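Local structure of coenzyme A transferase (Yersinia pestis, 3QLI) at residues L159-D164 against T294-Q299; Y183-Q188 against V207-M212. The protein probably transfers coenzyme A between carboxylic acids such as acetate. One frame throughout, in Å; residues are numbered along the deposited sequence.

Interaction 2 lies within the span of chain that interaction 1 brings together: residues 159-164 come first, then 183-188 and 207-212, and 294-299 last. The centres of the two contacts are about 8 Å apart. Residues 183-188 and 207-212 follow strands 175-180 and 201-204, which are neighbours in the parallel six-stranded sheet, while 294-299 carries the short strand 295-296 and runs up to helix 300-306. The contacts also meet directly. Gln299 NE2 and Gly298 O probably hydrogen-bond to the backbone of Met212, and Val161 packs on Met184. Loops of the N-terminal Rossmann-like region are thus joined to the later strand, near Glu264 and Glu76 of the coenzyme A site.

Interaction 1 of 2, residues L159-D164 against T294-Q299; sequences LGVGND and TFAMGQ
Val161 and Ala296 meet backbone to backbone: Ala296 N donates to Val161 O at 2.9 Å, and Phe295 CA adds a CH...O contact to that oxygen. This is part of a single beta bridge, Gly162 with Phe295, and the type II' turn from Leu159 ends on Gly162 itself. Gly160, with its positive phi, suits the turn; glycine also suits the narrow place of Gly162, its bare CA close to Asp164 OD1 and 4.3 Å from Phe295 CB. Beside the bridge the small CB of Ala296 comes 4.3 Å from Val161 CB.

Further along, Thr294 O receives Asn163 N at 3.0 Å and more weakly Asp164 N at 2.8 Å. With OG1 of Thr294 anti to its own backbone N (chi1 -152°), the hydroxyl also reaches Asp164 N, a weak 3.1 Å bond; its other partner is Arg315 O. Asn163 suits its place with a donor and an acceptor: ND2 gives to Ser314 OG and Glu190 O, OD1 pairs with Ser167 OG. The CG of Asp164 lies between backbone N and carbonyl carbon (chi1 46°), and OD1 comes 3.8 Å from Phe295 CB, carboxylate and ring almost perpendicular. Its OD2 bonds Ser166 of helix 166-172.

Through the buried Thr294 O and Val161 O, polar bonds join loop and strand, with the Phe295 side chain about 4 Å from those of Glu76 and Glu264, seen covalently bound to coenzyme A.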
ATOM      1  N   LEU A 159      12.800 -25.624  -9.779  1.00 13.17           N
ATOM      2  CA  LEU A 159      12.173 -25.291  -8.497  1.00 13.84           C
ATOM      3  C   LEU A 159      10.708 -25.771  -8.382  1.00 14.40           C
ATOM      4  O   LEU A 159      10.101 -25.711  -7.303  1.00 15.79           O
ATOM      5  CB  LEU A 159      12.229 -23.776  -8.267  1.00 12.58           C
ATOM      6  CG  LEU A 159      13.639 -23.193  -8.135  1.00 12.80           C
ATOM      7  CD1 LEU A 159      13.539 -21.686  -7.979  1.00 17.48           C
ATOM      8  CD2 LEU A 159      14.369 -23.815  -6.950  1.00 14.68           C
ATOM      9  N   GLY A 160      10.129 -26.226  -9.485  1.00 14.61           N
ATOM     10  CA  GLY A 160       8.828 -26.874  -9.417  1.00 13.83           C
ATOM     11  C   GLY A 160       7.707 -26.002  -8.876  1.00 14.26           C
ATOM     12  O   GLY A 160       7.324 -25.015  -9.507  1.00 14.97           O
ATOM     13  N   VAL A 161       7.165 -26.390  -7.727  1.00 11.86           N
ATOM     14  CA  VAL A 161       6.057 -25.683  -7.088  1.00 13.32           C
ATOM     15  C   VAL A 161       6.410 -24.272  -6.634  1.00 14.78           C
ATOM     16  O   VAL A 161       5.534 -23.429  -6.464  1.00 14.79           O
ATOM     17  CB  VAL A 161       5.477 -26.470  -5.897  1.00 14.31           C
ATOM     18  CG1 VAL A 161       4.716 -27.687  -6.388  1.00 15.20           C
ATOM     19  CG2 VAL A 161       6.578 -26.869  -4.935  1.00 13.70           C
ATOM     20  N   GLY A 162       7.692 -24.029  -6.401  1.00 14.17           N
ATOM     21  CA  GLY A 162       8.111 -22.728  -5.930  1.00 14.88           C
ATOM     22  C   GLY A 162       8.979 -21.859  -6.816  1.00 13.71           C
ATOM     23  O   GLY A 162       9.943 -22.316  -7.422  1.00 13.66           O
ATOM     24  N   ASN A 163       8.606 -20.588  -6.894  1.00 11.22           N
ATOM     25  CA  ASN A 163       9.369 -19.573  -7.595  1.00 12.76           C
ATOM     26  C   ASN A 163       9.531 -18.523  -6.512  1.00 13.85           C
ATOM     27  O   ASN A 163      10.566 -18.458  -5.852  1.00 12.02           O
ATOM     28  CB  ASN A 163       8.629 -19.025  -8.810  1.00 12.44           C
ATOM     29  CG  ASN A 163       9.551 -18.278  -9.760  1.00 13.11           C
ATOM     30  OD1 ASN A 163      10.236 -17.342  -9.359  1.00 14.14           O
ATOM     31  ND2 ASN A 163       9.572 -18.694 -11.021  1.00 12.22           N
ATOM     32  N   ASP A 164       8.507 -17.695  -6.330  1.00 11.55           N
ATOM     33  CA  ASP A 164       8.497 -16.737  -5.232  1.00 11.29           C
ATOM     34  C   ASP A 164       9.820 -15.993  -5.131  1.00 12.95           C
ATOM     35  O   ASP A 164      10.297 -15.406  -6.098  1.00 12.66           O
ATOM     36  CB  ASP A 164       8.131 -17.418  -3.906  1.00 11.20           C
ATOM     37  CG  ASP A 164       8.877 -18.721  -3.683  1.00 13.09           C
ATOM     38  OD1 ASP A 164       8.433 -19.766  -4.199  1.00 14.00           O
ATOM     39  OD2 ASP A 164       9.903 -18.698  -2.978  1.00 15.93           O
ATOM     40  N   THR A 294       3.251 -17.594  -8.607  1.00 10.80           N
ATOM     41  CA  THR A 294       4.557 -17.498  -7.950  1.00 10.84           C
ATOM     42  C   THR A 294       4.882 -18.678  -7.020  1.00 13.97           C
ATOM     43  O   THR A 294       6.048 -19.015  -6.844  1.00 14.14           O
ATOM     44  CB  THR A 294       4.778 -16.135  -7.245  1.00 11.23           C
ATOM     45  OG1 THR A 294       6.180 -15.848  -7.211  1.00 12.16           O
ATOM     46  CG2 THR A 294       4.207 -16.116  -5.824  1.00 11.76           C
ATOM     47  N   PHE A 295       3.864 -19.308  -6.442  1.00 12.10           N
ATOM     48  CA  PHE A 295       4.049 -20.627  -5.827  1.00 12.22           C
ATOM     49  C   PHE A 295       2.726 -21.410  -5.857  1.00 13.23           C
ATOM     50  O   PHE A 295       1.646 -20.825  -6.040  1.00 12.49           O
ATOM     51  CB  PHE A 295       4.691 -20.528  -4.422  1.00 11.95           C
ATOM     52  CG  PHE A 295       3.729 -20.154  -3.315  1.00 15.04           C
ATOM     53  CD1 PHE A 295       3.248 -21.127  -2.444  1.00 17.57           C
ATOM     54  CD2 PHE A 295       3.318 -18.839  -3.137  1.00 16.81           C
ATOM     55  CE1 PHE A 295       2.368 -20.802  -1.420  1.00 14.61           C
ATOM     56  CE2 PHE A 295       2.442 -18.499  -2.109  1.00 15.12           C
ATOM     57  CZ  PHE A 295       1.969 -19.479  -1.248  1.00 17.74           C
ATOM     58  N   ALA A 296       2.817 -22.732  -5.720  1.00 13.21           N
ATOM     59  CA  ALA A 296       1.645 -23.597  -5.865  1.00 13.33           C
ATOM     60  C   ALA A 296       1.423 -24.446  -4.622  1.00 14.78           C
ATOM     61  O   ALA A 296       2.375 -24.938  -4.029  1.00 15.29           O
ATOM     62  CB  ALA A 296       1.812 -24.495  -7.067  1.00 13.87           C
ATOM     63  N   MET A 297       0.156 -24.636  -4.258  1.00 13.59           N
ATOM     64  CA  MET A 297      -0.219 -25.511  -3.143  1.00 16.96           C
ATOM     65  C   MET A 297      -1.436 -26.295  -3.581  1.00 16.52           C
ATOM     66  O   MET A 297      -2.285 -25.758  -4.261  1.00 17.13           O
ATOM     67  CB  MET A 297      -0.580 -24.686  -1.898  1.00 18.99           C
ATOM     68  CG  MET A 297       0.599 -23.892  -1.305  1.00 22.98           C
ATOM     69  SD  MET A 297       0.228 -23.204   0.330  1.00 25.91           S
ATOM     70  CE  MET A 297      -0.894 -21.890  -0.056  1.00 18.78           C
ATOM     71  N   GLY A 298      -1.523 -27.565  -3.208  1.00 17.86           N
ATOM     72  CA  GLY A 298      -2.670 -28.360  -3.621  1.00 19.31           C
ATOM     73  C   GLY A 298      -2.514 -29.811  -3.218  1.00 23.00           C
ATOM     74  O   GLY A 298      -1.963 -30.101  -2.152  1.00 21.82           O
ATOM     75  N   GLN A 299      -2.991 -30.717  -4.071  1.00 21.43           N
ATOM     76  CA  GLN A 299      -2.868 -32.152  -3.821  1.00 24.77           C
ATOM     77  C   GLN A 299      -2.116 -32.849  -4.954  1.00 23.88           C
ATOM     78  O   GLN A 299      -1.795 -32.228  -5.969  1.00 22.18           O
ATOM     79  CB  GLN A 299      -4.241 -32.789  -3.572  1.00 25.30           C
ATOM     80  CG  GLN A 299      -5.000 -32.191  -2.367  1.00 23.86           C
ATOM     81  CD  GLN A 299      -5.836 -30.967  -2.739  1.00 26.87           C
ATOM     82  OE1 GLN A 299      -6.453 -30.929  -3.797  1.00 27.87           O
ATOM     83  NE2 GLN A 299      -5.852 -29.966  -1.869  1.00 24.13           N
TER

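Interaction 2 of 2, residues Y183-Q188 against V207-M212; sequences YMPRVQ and VPLIEM
Tyr183 lays one face of its ring over the backbone of Pro208, in a CH-pi contact with Pro208 CA 4.0 Å from the ring centroid and 22° off the normal. Pro208 N also lies above that face, toward the rim. The two side chains run side by side in the same direction, bringing CE1 of the tyrosine to 4.0 Å from CG of Pro208. The electron-rich face of tyrosine suits the C-H of Pro208 CA, which its neighbouring amide groups polarise, and the proline ring adds the apolar CG contact. Val207 O approaches Tyr183 CD2 obliquely at 3.4 Å, and its hydrogen bond comes from Asn181 ND2.

These loops follow neighbouring strands 175-180 and 201-204 of the parallel, Rossmann-like sheet, and so meet at the same end of it. Helix 300-306 lies against both, through Pro185 and Leu209 among others.

The remaining contacts are apolar and more buried. Leu209 forks between two partners: CD1 rests 3.9 Å from Pro185 CD, while CD2 touches Met184 CE at 4.0 Å. Met184 is bent at chi2 (63°) and again at chi3, and its flexible thioether chain crosses the leucine at about a right angle. Leu209 CD1 also packs 3.8 Å from the carbonyl oxygen of Tyr183.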
ATOM      1  N   TYR A 183       8.993 -36.642  -7.241  1.00 20.72           N
ATOM      2  CA  TYR A 183       7.611 -36.175  -7.083  1.00 17.36           C
ATOM      3  C   TYR A 183       7.460 -34.669  -7.313  1.00 16.45           C
ATOM      4  O   TYR A 183       6.342 -34.165  -7.421  1.00 14.28           O
ATOM      5  CB  TYR A 183       7.049 -36.548  -5.712  1.00 22.03           C
ATOM      6  CG  TYR A 183       6.813 -38.027  -5.540  1.00 24.92           C
ATOM      7  CD1 TYR A 183       5.576 -38.589  -5.825  1.00 31.15           C
ATOM      8  CD2 TYR A 183       7.829 -38.864  -5.098  1.00 26.76           C
ATOM      9  CE1 TYR A 183       5.353 -39.947  -5.671  1.00 33.59           C
ATOM     10  CE2 TYR A 183       7.616 -40.228  -4.945  1.00 29.68           C
ATOM     11  CZ  TYR A 183       6.378 -40.760  -5.229  1.00 33.26           C
ATOM     12  OH  TYR A 183       6.163 -42.114  -5.078  1.00 40.61           O
ATOM     13  N   MET A 184       8.575 -33.947  -7.386  1.00 16.89           N
ATOM     14  CA  MET A 184       8.513 -32.506  -7.656  1.00 16.29           C
ATOM     15  C   MET A 184       8.372 -32.282  -9.161  1.00 15.02           C
ATOM     16  O   MET A 184       9.225 -32.702  -9.930  1.00 15.55           O
ATOM     17  CB  MET A 184       9.774 -31.792  -7.139  1.00 14.58           C
ATOM     18  CG  MET A 184       9.734 -30.276  -7.355  1.00 14.60           C
ATOM     19  SD  MET A 184       8.419 -29.435  -6.459  1.00 15.26           S
ATOM     20  CE  MET A 184       9.126 -29.316  -4.817  1.00 15.63           C
ATOM     21  N   PRO A 185       7.286 -31.632  -9.592  1.00 16.00           N
ATOM     22  CA  PRO A 185       7.118 -31.422 -11.036  1.00 17.89           C
ATOM     23  C   PRO A 185       8.194 -30.517 -11.648  1.00 18.97           C
ATOM     24  O   PRO A 185       8.706 -29.606 -10.985  1.00 15.55           O
ATOM     25  CB  PRO A 185       5.743 -30.750 -11.136  1.00 16.81           C
ATOM     26  CG  PRO A 185       5.536 -30.111  -9.769  1.00 14.76           C
ATOM     27  CD  PRO A 185       6.147 -31.111  -8.818  1.00 15.57           C
ATOM     28  N   ARG A 186       8.524 -30.786 -12.908  1.00 17.29           N
ATOM     29  CA  ARG A 186       9.418 -29.942 -13.683  1.00 19.46           C
ATOM     30  C   ARG A 186       8.594 -28.811 -14.274  1.00 17.47           C
ATOM     31  O   ARG A 186       7.898 -28.987 -15.279  1.00 20.38           O
ATOM     32  CB  ARG A 186      10.086 -30.757 -14.794  1.00 21.30           C
ATOM     33  CG  ARG A 186      11.119 -29.987 -15.593  1.00 24.92           C
ATOM     34  CD  ARG A 186      11.794 -30.871 -16.636  1.00 30.28           C
ATOM     35  NE  ARG A 186      12.843 -31.726 -16.083  1.00 34.89           N
ATOM     36  CZ  ARG A 186      12.640 -32.901 -15.489  1.00 41.56           C
ATOM     37  NH1 ARG A 186      11.406 -33.376 -15.342  1.00 43.02           N
ATOM     38  NH2 ARG A 186      13.677 -33.605 -15.034  1.00 34.64           N
ATOM     39  N   VAL A 187       8.665 -27.651 -13.637  1.00 17.16           N
ATOM     40  CA  VAL A 187       7.823 -26.520 -14.009  1.00 17.39           C
ATOM     41  C   VAL A 187       8.602 -25.488 -14.807  1.00 17.08           C
ATOM     42  O   VAL A 187       9.732 -25.171 -14.456  1.00 17.94           O
ATOM     43  CB  VAL A 187       7.228 -25.874 -12.746  1.00 16.56           C
ATOM     44  CG1 VAL A 187       6.540 -24.558 -13.085  1.00 16.75           C
ATOM     45  CG2 VAL A 187       6.257 -26.857 -12.077  1.00 15.31           C
ATOM     46  N   GLN A 188       8.008 -24.981 -15.886  1.00 15.19           N
ATOM     47  CA  GLN A 188       8.640 -23.923 -16.669  1.00 18.56           C
ATOM     48  C   GLN A 188       8.352 -22.573 -16.030  1.00 15.69           C
ATOM     49  O   GLN A 188       7.255 -22.337 -15.504  1.00 14.74           O
ATOM     50  CB  GLN A 188       8.118 -23.927 -18.114  1.00 20.63           C
ATOM     51  CG  GLN A 188       8.473 -25.206 -18.880  1.00 22.73           C
ATOM     52  CD  GLN A 188       7.756 -25.325 -20.221  1.00 26.88           C
ATOM     53  OE1 GLN A 188       7.169 -24.360 -20.718  1.00 24.95           O
ATOM     54  NE2 GLN A 188       7.795 -26.523 -20.805  1.00 26.71           N
ATOM     55  N   VAL A 207       9.757 -38.645  -2.191  1.00 21.32           N
ATOM     56  CA  VAL A 207       8.578 -38.828  -1.354  1.00 22.92           C
ATOM     57  C   VAL A 207       7.495 -37.895  -1.861  1.00 22.13           C
ATOM     58  O   VAL A 207       7.791 -36.840  -2.412  1.00 19.26           O
ATOM     59  CB  VAL A 207       8.856 -38.507   0.130  1.00 23.77           C
ATOM     60  CG1 VAL A 207       9.844 -39.510   0.728  1.00 27.56           C
ATOM     61  CG2 VAL A 207       9.376 -37.078   0.277  1.00 22.65           C
ATOM     62  N   PRO A 208       6.232 -38.285  -1.701  1.00 23.82           N
ATOM     63  CA  PRO A 208       5.190 -37.405  -2.236  1.00 21.30           C
ATOM     64  C   PRO A 208       5.258 -36.017  -1.601  1.00 21.77           C
ATOM     65  O   PRO A 208       5.662 -35.878  -0.446  1.00 19.95           O
ATOM     66  CB  PRO A 208       3.898 -38.122  -1.848  1.00 28.56           C
ATOM     67  CG  PRO A 208       4.306 -39.595  -1.792  1.00 23.06           C
ATOM     68  CD  PRO A 208       5.698 -39.575  -1.222  1.00 27.73           C
ATOM     69  N   LEU A 209       4.868 -34.995  -2.351  1.00 20.83           N
ATOM     70  CA  LEU A 209       4.864 -33.639  -1.810  1.00 20.44           C
ATOM     71  C   LEU A 209       3.775 -33.488  -0.753  1.00 21.58           C
ATOM     72  O   LEU A 209       2.737 -34.135  -0.837  1.00 21.73           O
ATOM     73  CB  LEU A 209       4.619 -32.627  -2.932  1.00 20.94           C
ATOM     74  CG  LEU A 209       5.628 -32.588  -4.081  1.00 19.49           C
ATOM     75  CD1 LEU A 209       5.279 -31.451  -5.053  1.00 17.30           C
ATOM     76  CD2 LEU A 209       7.051 -32.449  -3.582  1.00 18.98           C
ATOM     77  N   ILE A 210       3.995 -32.628   0.234  1.00 19.57           N
ATOM     78  CA  ILE A 210       2.960 -32.375   1.231  1.00 22.96           C
ATOM     79  C   ILE A 210       1.759 -31.692   0.588  1.00 24.62           C
ATOM     80  O   ILE A 210       1.897 -30.870  -0.326  1.00 20.19           O
ATOM     81  CB  ILE A 210       3.469 -31.531   2.425  1.00 22.50           C
ATOM     82  CG1 ILE A 210       2.495 -31.643   3.600  1.00 24.62           C
ATOM     83  CG2 ILE A 210       3.701 -30.064   2.019  1.00 22.09           C
ATOM     84  CD1 ILE A 210       2.884 -30.809   4.810  1.00 30.26           C
ATOM     85  N   GLU A 211       0.576 -32.036   1.075  1.00 23.18           N
ATOM     86  CA  GLU A 211      -0.645 -31.564   0.451  1.00 24.32           C
ATOM     87  C   GLU A 211      -1.324 -30.536   1.315  1.00 24.95           C
ATOM     88  O   GLU A 211      -1.232 -30.576   2.538  1.00 25.76           O
ATOM     89  CB  GLU A 211      -1.597 -32.732   0.205  1.00 25.71           C
ATOM     90  CG  GLU A 211      -1.073 -33.740  -0.790  1.00 25.45           C
ATOM     91  CD  GLU A 211      -2.116 -34.766  -1.158  1.00 28.31           C
ATOM     92  OE1 GLU A 211      -3.050 -34.971  -0.360  1.00 31.09           O
ATOM     93  OE2 GLU A 211      -2.005 -35.366  -2.244  1.00 29.94           O
ATOM     94  N   MET A 212      -1.998 -29.601   0.668  1.00 22.43           N
ATOM     95  CA  MET A 212      -2.928 -28.753   1.365  1.00 27.05           C
ATOM     96  C   MET A 212      -4.134 -29.639   1.637  1.00 30.26           C
ATOM     97  O   MET A 212      -4.663 -30.262   0.713  1.00 35.91           O
ATOM     98  CB  MET A 212      -3.307 -27.584   0.463  1.00 29.43           C
ATOM     99  CG  MET A 212      -4.114 -26.511   1.124  1.00 33.74           C
ATOM    100  SD  MET A 212      -4.165 -25.086   0.030  1.00 47.98           S
ATOM    101  CE  MET A 212      -4.920 -25.777  -1.448  1.00 35.04           C
TER